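Local structure of 5-Carboxyvanillate Decarboxylase (Novosphingobium aromaticivorans, 4QRN) at residues A[114-119]-A[127-132]; A[153-158]-A[194-199]. The protein probably catalyses the metal-dependent, non-oxidative decarboxylation of 5-carboxyvanillate, using a manganese-binding site of the amidohydrolase type. All blocks are in the same frame, centred on the assembly; numbering follows the deposited sequence.

Overall arrangement
Both contacts show how a beta/alpha barrel packs the loops that follow its strands against the outer helices. Contact 1 folds the loop after strand 106-111 back onto helix 122-142, the helix it leads into; contact 2 sets the loop after strand 147-149 against helix 194-203, the helix that follows strand 177-179. Both are largely buried and apolar: branched side chains and alanine make the first, while prolines and a single isoleucine make the second, which has Pro195 at its more exposed edge. Their centres lie 14 Å apart, and polar links join the two loops, since the amide of Gln156 in contact 2 probably bonds to carbonyl oxygens of Val116 and Leu119 in contact 1.

Contact 1 (A[114-119]-A[127-132]); sequences PGVQPL and TLATRA
Val116 O receives the backbone N-H of Leu119, with N and O 3.1 Å apart, and probably a second hydrogen bond from the side-chain amide of Gln156, a residue with two conformers. The bond from Leu119 closes a type I turn in the loop between strand 106-111 and helix 122-142, an element of the beta/alpha barrel of the amidohydrolase fold. A type II' turn from Pro114 to Gln117 overlaps its start, with Gly115 at its second position (phi 61°) and a bond of 3.2 Å from Gln117 N to Pro114 O. The two overlapping turns curl the chain so that the side chains of Val116 and Leu119 both face the helix that the loop leads into.

Across the contact the chemistry is entirely apolar. Val116 meets the helix with both methyls: CG1 lies 4.1 Å from Leu128 CB and also comes close to the backbone N of Ala129, while CG2 touches Ala129 CB at 3.9 Å. With CG1 anti to the carbonyl carbon (chi1 -58°), the branched side chain spreads over two consecutive residues of the helix. Helix 47-59 borders the same patch, as Ile49 packs on Val116 and Val52 on Leu128; Trp160 of helix 158-170 packs on Ala129. The contact lies away from the metal and ligand sites, the Val116 side chain being about 13 Å from the bound 4-hydroxy-3-methoxy-5-nitrobenzoic acid, although Thr112 and Ser113, directly before the loop segment, line that ligand's pocket. Leu119 adds the last touch: its side chain meets that of Leu128 at about a right angle, methyl against methyl, with CD2 of Leu119 4.1 Å from CD1 of Leu128.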
loop_
_atom_site.group_PDB
_atom_site.type_symbol
_atom_site.label_atom_id
_atom_site.label_comp_id
_atom_site.label_asym_id
_atom_site.label_seq_id
_atom_site.Cartn_x
_atom_site.Cartn_y
_atom_site.Cartn_z
ATOM N N PRO A 114 -12.616 -13.277 9.018
ATOM C CA PRO A 114 -12.689 -12.175 9.986
ATOM C C PRO A 114 -13.072 -12.597 11.403
ATOM O O PRO A 114 -13.482 -11.753 12.210
ATOM C CB PRO A 114 -13.791 -11.297 9.388
ATOM C CG PRO A 114 -14.760 -12.312 8.848
ATOM C CD PRO A 114 -13.856 -13.353 8.213
ATOM N N GLY A 115 -12.956 -13.884 11.720
ATOM C CA GLY A 115 -13.331 -14.333 13.050
ATOM C C GLY A 115 -14.803 -14.069 13.321
ATOM O O GLY A 115 -15.652 -14.209 12.426
ATOM N N VAL A 116 -15.128 -13.673 14.550
ATOM C CA VAL A 116 -16.521 -13.352 14.884
ATOM C C VAL A 116 -16.806 -11.862 14.812
ATOM O O VAL A 116 -17.897 -11.412 15.164
ATOM C CB VAL A 116 -16.922 -13.888 16.277
ATOM C CG1 VAL A 116 -16.721 -15.394 16.346
ATOM C CG2 VAL A 116 -16.181 -13.183 17.398
ATOM N N GLN A 117 -15.832 -11.091 14.343
ATOM C CA GLN A 117 -15.965 -9.645 14.305
ATOM C C GLN A 117 -17.172 -9.120 13.515
ATOM O O GLN A 117 -17.772 -8.133 13.920
ATOM C CB GLN A 117 -14.647 -9.006 13.836
ATOM C CG GLN A 117 -13.514 -9.409 14.785
ATOM C CD GLN A 117 -12.143 -8.942 14.405
ATOM O OE1 GLN A 117 -11.178 -9.656 14.693
ATOM N NE2 GLN A 117 -12.019 -7.770 13.786
ATOM N N PRO A 118 -17.566 -9.790 12.408
ATOM C CA PRO A 118 -18.701 -9.240 11.645
ATOM C C PRO A 118 -20.080 -9.528 12.252
ATOM O O PRO A 118 -21.075 -9.016 11.726
ATOM C CB PRO A 118 -18.594 -9.954 10.293
ATOM C CG PRO A 118 -17.192 -10.429 10.211
ATOM C CD PRO A 118 -16.815 -10.788 11.624
ATOM N N LEU A 119 -20.143 -10.378 13.274
ATOM C CA LEU A 119 -21.434 -10.886 13.748
ATOM C C LEU A 119 -22.213 -9.809 14.478
ATOM O O LEU A 119 -21.689 -9.105 15.361
ATOM C CB LEU A 119 -21.225 -12.095 14.644
ATOM C CG LEU A 119 -21.148 -13.448 13.928
ATOM C CD1 LEU A 119 -20.075 -13.507 12.850
ATOM C CD2 LEU A 119 -20.944 -14.543 14.957
ATOM N N THR A 127 -20.222 -16.278 22.288
ATOM C CA THR A 127 -20.326 -17.712 22.443
ATOM C C THR A 127 -19.425 -18.451 21.464
ATOM O O THR A 127 -18.714 -19.385 21.830
ATOM C CB THR A 127 -21.781 -18.139 22.259
ATOM O OG1 THR A 127 -22.566 -17.571 23.319
ATOM C CG2 THR A 127 -21.944 -19.651 22.304
ATOM N N LEU A 128 -19.443 -18.025 20.204
ATOM C CA LEU A 128 -18.646 -18.713 19.201
ATOM C C LEU A 128 -17.159 -18.442 19.383
ATOM O O LEU A 128 -16.349 -19.312 19.111
ATOM C CB LEU A 128 -19.106 -18.350 17.783
ATOM C CG LEU A 128 -20.499 -18.895 17.440
ATOM C CD1 LEU A 128 -20.861 -18.475 16.041
ATOM C CD2 LEU A 128 -20.602 -20.422 17.599
ATOM N N ALA A 129 -16.798 -17.242 19.816
ATOM C CA ALA A 129 -15.381 -16.966 20.097
ATOM C C ALA A 129 -14.912 -17.821 21.273
ATOM O O ALA A 129 -13.801 -18.348 21.251
ATOM C CB ALA A 129 -15.177 -15.496 20.400
ATOM N N THR A 130 -15.737 -17.930 22.316
ATOM C CA THR A 130 -15.386 -18.766 23.466
ATOM C C THR A 130 -15.133 -20.200 23.015
ATOM O O THR A 130 -14.140 -20.810 23.401
ATOM C CB THR A 130 -16.521 -18.757 24.506
ATOM O OG1 THR A 130 -16.645 -17.434 25.039
ATOM C CG2 THR A 130 -16.232 -19.761 25.631
ATOM N N ARG A 131 -16.031 -20.722 22.176
ATOM C CA ARG A 131 -15.896 -22.080 21.679
ATOM C C ARG A 131 -14.650 -22.247 20.806
ATOM O O ARG A 131 -13.938 -23.248 20.929
ATOM C CB ARG A 131 -17.170 -22.506 20.931
ATOM C CG ARG A 131 -18.351 -22.717 21.882
ATOM C CD ARG A 131 -19.663 -22.637 21.155
ATOM N NE ARG A 131 -19.900 -23.767 20.267
ATOM C CZ ARG A 131 -20.405 -24.946 20.638
ATOM N NH1 ARG A 131 -20.711 -25.192 21.908
ATOM N NH2 ARG A 131 -20.590 -25.892 19.723
ATOM N N ALA A 132 -14.364 -21.270 19.949
ATOM C CA ALA A 132 -13.183 -21.363 19.099
ATOM C C ALA A 132 -11.919 -21.318 19.956
ATOM O O ALA A 132 -10.954 -22.020 19.669
ATOM C CB ALA A 132 -13.158 -20.223 18.075
#

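Contact 2 (A[153-158]-A[194-199]); sequences VAPQDP and DPIFRA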
loop_
_atom_site.group_PDB
_atom_site.type_symbol
_atom_site.label_atom_id
_atom_site.label_comp_id
_atom_site.label_asym_id
_atom_site.label_seq_id
_atom_site.Cartn_x
_atom_site.Cartn_y
_atom_site.Cartn_z
ATOM N N VAL A 153 -11.172 -12.598 19.669
ATOM C CA VAL A 153 -12.046 -11.805 20.519
ATOM C C VAL A 153 -13.199 -11.215 19.693
ATOM O O VAL A 153 -13.360 -11.506 18.510
ATOM C CB VAL A 153 -11.265 -10.726 21.337
ATOM C CG1 VAL A 153 -10.234 -11.390 22.255
ATOM C CG2 VAL A 153 -10.608 -9.675 20.435
ATOM N N ALA A 154 -14.024 -10.409 20.365
ATOM C CA ALA A 154 -15.217 -9.825 19.767
ATOM C C ALA A 154 -15.213 -8.348 20.113
ATOM O O ALA A 154 -15.829 -7.941 21.087
ATOM C CB ALA A 154 -16.485 -10.527 20.294
ATOM N N PRO A 155 -14.492 -7.521 19.338
ATOM C CA PRO A 155 -14.310 -6.114 19.716
ATOM C C PRO A 155 -15.605 -5.340 19.750
ATOM O O PRO A 155 -15.630 -4.248 20.319
ATOM C CB PRO A 155 -13.344 -5.585 18.654
ATOM C CG PRO A 155 -12.598 -6.813 18.200
ATOM C CD PRO A 155 -13.665 -7.869 18.162
ATOM N N GLN A 156 -16.670 -5.883 19.168
ATOM C CA GLN A 156 -18.001 -5.325 19.387
ATOM C C GLN A 156 -18.322 -5.184 20.870
ATOM O O GLN A 156 -19.146 -4.347 21.258
ATOM C CB GLN A 156 -19.116 -6.260 18.879
ATOM C CG GLN A 156 -19.078 -6.776 17.473
ATOM C CD GLN A 156 -18.390 -8.128 17.356
ATOM O OE1 GLN A 156 -17.240 -8.285 17.762
ATOM N NE2 GLN A 156 -19.084 -9.109 16.771
ATOM N N ASP A 157 -17.697 -6.030 21.703
ATOM C CA ASP A 157 -17.797 -5.973 23.167
ATOM C C ASP A 157 -16.374 -5.883 23.749
ATOM O O ASP A 157 -15.739 -6.900 24.065
ATOM C CB ASP A 157 -18.526 -7.208 23.707
ATOM C CG ASP A 157 -18.813 -7.125 25.196
ATOM O OD1 ASP A 157 -18.171 -6.313 25.896
ATOM O OD2 ASP A 157 -19.680 -7.900 25.660
ATOM N N PRO A 158 -15.837 -4.660 23.853
ATOM C CA PRO A 158 -14.442 -4.532 24.296
ATOM C C PRO A 158 -14.211 -5.010 25.718
ATOM O O PRO A 158 -13.130 -5.514 26.003
ATOM C CB PRO A 158 -14.139 -3.029 24.152
ATOM C CG PRO A 158 -15.137 -2.527 23.211
ATOM C CD PRO A 158 -16.383 -3.381 23.380
ATOM N N ASP A 194 -10.612 0.966 23.893
ATOM C CA ASP A 194 -9.515 1.064 24.836
ATOM C C ASP A 194 -9.392 -0.111 25.827
ATOM O O ASP A 194 -8.273 -0.483 26.141
ATOM C CB ASP A 194 -9.593 2.394 25.598
ATOM C CG ASP A 194 -8.365 2.646 26.434
ATOM O OD1 ASP A 194 -7.270 2.767 25.846
ATOM O OD2 ASP A 194 -8.487 2.713 27.671
ATOM N N PRO A 195 -10.513 -0.707 26.291
ATOM C CA PRO A 195 -10.345 -1.843 27.206
ATOM C C PRO A 195 -9.484 -2.976 26.660
ATOM O O PRO A 195 -8.855 -3.689 27.452
ATOM C CB PRO A 195 -11.788 -2.296 27.466
ATOM C CG PRO A 195 -12.590 -1.013 27.352
ATOM C CD PRO A 195 -11.937 -0.315 26.172
ATOM N N ILE A 196 -9.470 -3.166 25.348
ATOM C CA ILE A 196 -8.673 -4.218 24.766
ATOM C C ILE A 196 -7.181 -3.912 24.980
ATOM O O ILE A 196 -6.418 -4.810 25.364
ATOM C CB ILE A 196 -9.013 -4.339 23.272
ATOM C CG1 ILE A 196 -10.404 -4.977 23.124
ATOM C CG2 ILE A 196 -7.907 -5.102 22.498
ATOM C CD1 ILE A 196 -10.985 -4.886 21.708
ATOM N N PHE A 197 -6.770 -2.670 24.734
ATOM C CA PHE A 197 -5.385 -2.298 24.959
ATOM C C PHE A 197 -4.997 -2.364 26.417
ATOM O O PHE A 197 -3.905 -2.819 26.733
ATOM C CB PHE A 197 -5.098 -0.935 24.348
ATOM C CG PHE A 197 -5.222 -0.960 22.849
ATOM C CD1 PHE A 197 -4.290 -1.646 22.099
ATOM C CD2 PHE A 197 -6.287 -0.365 22.201
ATOM C CE1 PHE A 197 -4.382 -1.712 20.719
ATOM C CE2 PHE A 197 -6.404 -0.432 20.815
ATOM C CZ PHE A 197 -5.450 -1.102 20.068
ATOM N N ARG A 198 -5.876 -1.942 27.315
ATOM C CA ARG A 198 -5.585 -2.030 28.743
ATOM C C ARG A 198 -5.296 -3.486 29.112
ATOM O O ARG A 198 -4.346 -3.770 29.857
ATOM C CB ARG A 198 -6.747 -1.488 29.568
ATOM C CG ARG A 198 -6.852 0.043 29.535
ATOM C CD ARG A 198 -5.849 0.782 30.420
ATOM N NE ARG A 198 -6.125 0.503 31.826
ATOM C CZ ARG A 198 -7.101 1.072 32.525
ATOM N NH1 ARG A 198 -7.827 2.043 31.982
ATOM N NH2 ARG A 198 -7.332 0.678 33.775
ATOM N N ALA A 199 -6.093 -4.416 28.600
ATOM C CA ALA A 199 -5.913 -5.819 28.934
ATOM C C ALA A 199 -4.619 -6.385 28.362
ATOM O O ALA A 199 -3.931 -7.146 29.041
ATOM C CB ALA A 199 -7.121 -6.636 28.463
#
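Pro195 rests on Pro158 through two atoms of its ring: its CB lies 3.8 Å from the carbonyl oxygen of Pro158, and its CD lies 4.0 Å from Pro158 CB. Pro158 itself opens helix 158-170, directly after Asp157, the N-cap residue whose OD1 accepts a hydrogen bond from Trp160 N. The next residue, Ile196, reaches back along the loop. Its CG1 passes 4.0 Å from Pro158 O, and with the chain extended at chi2 (168°) the terminal CD1 arrives 3.9 Å from Pro155 CB. A single isoleucine thus spans both prolines, one at either end of the short Gln156-Asp157 link. That link belongs to a type I turn closed by a 2.7 Å bond from Asp157 N to Ala154 O. Further along, Ala199 touches Ala162 of helix 158-170. In the barrel, helix 194-203 packs beside helix 158-170, with Ile196 also touching Ser161 of that helix and, on the barrel side, Ile179 of strand 177-179.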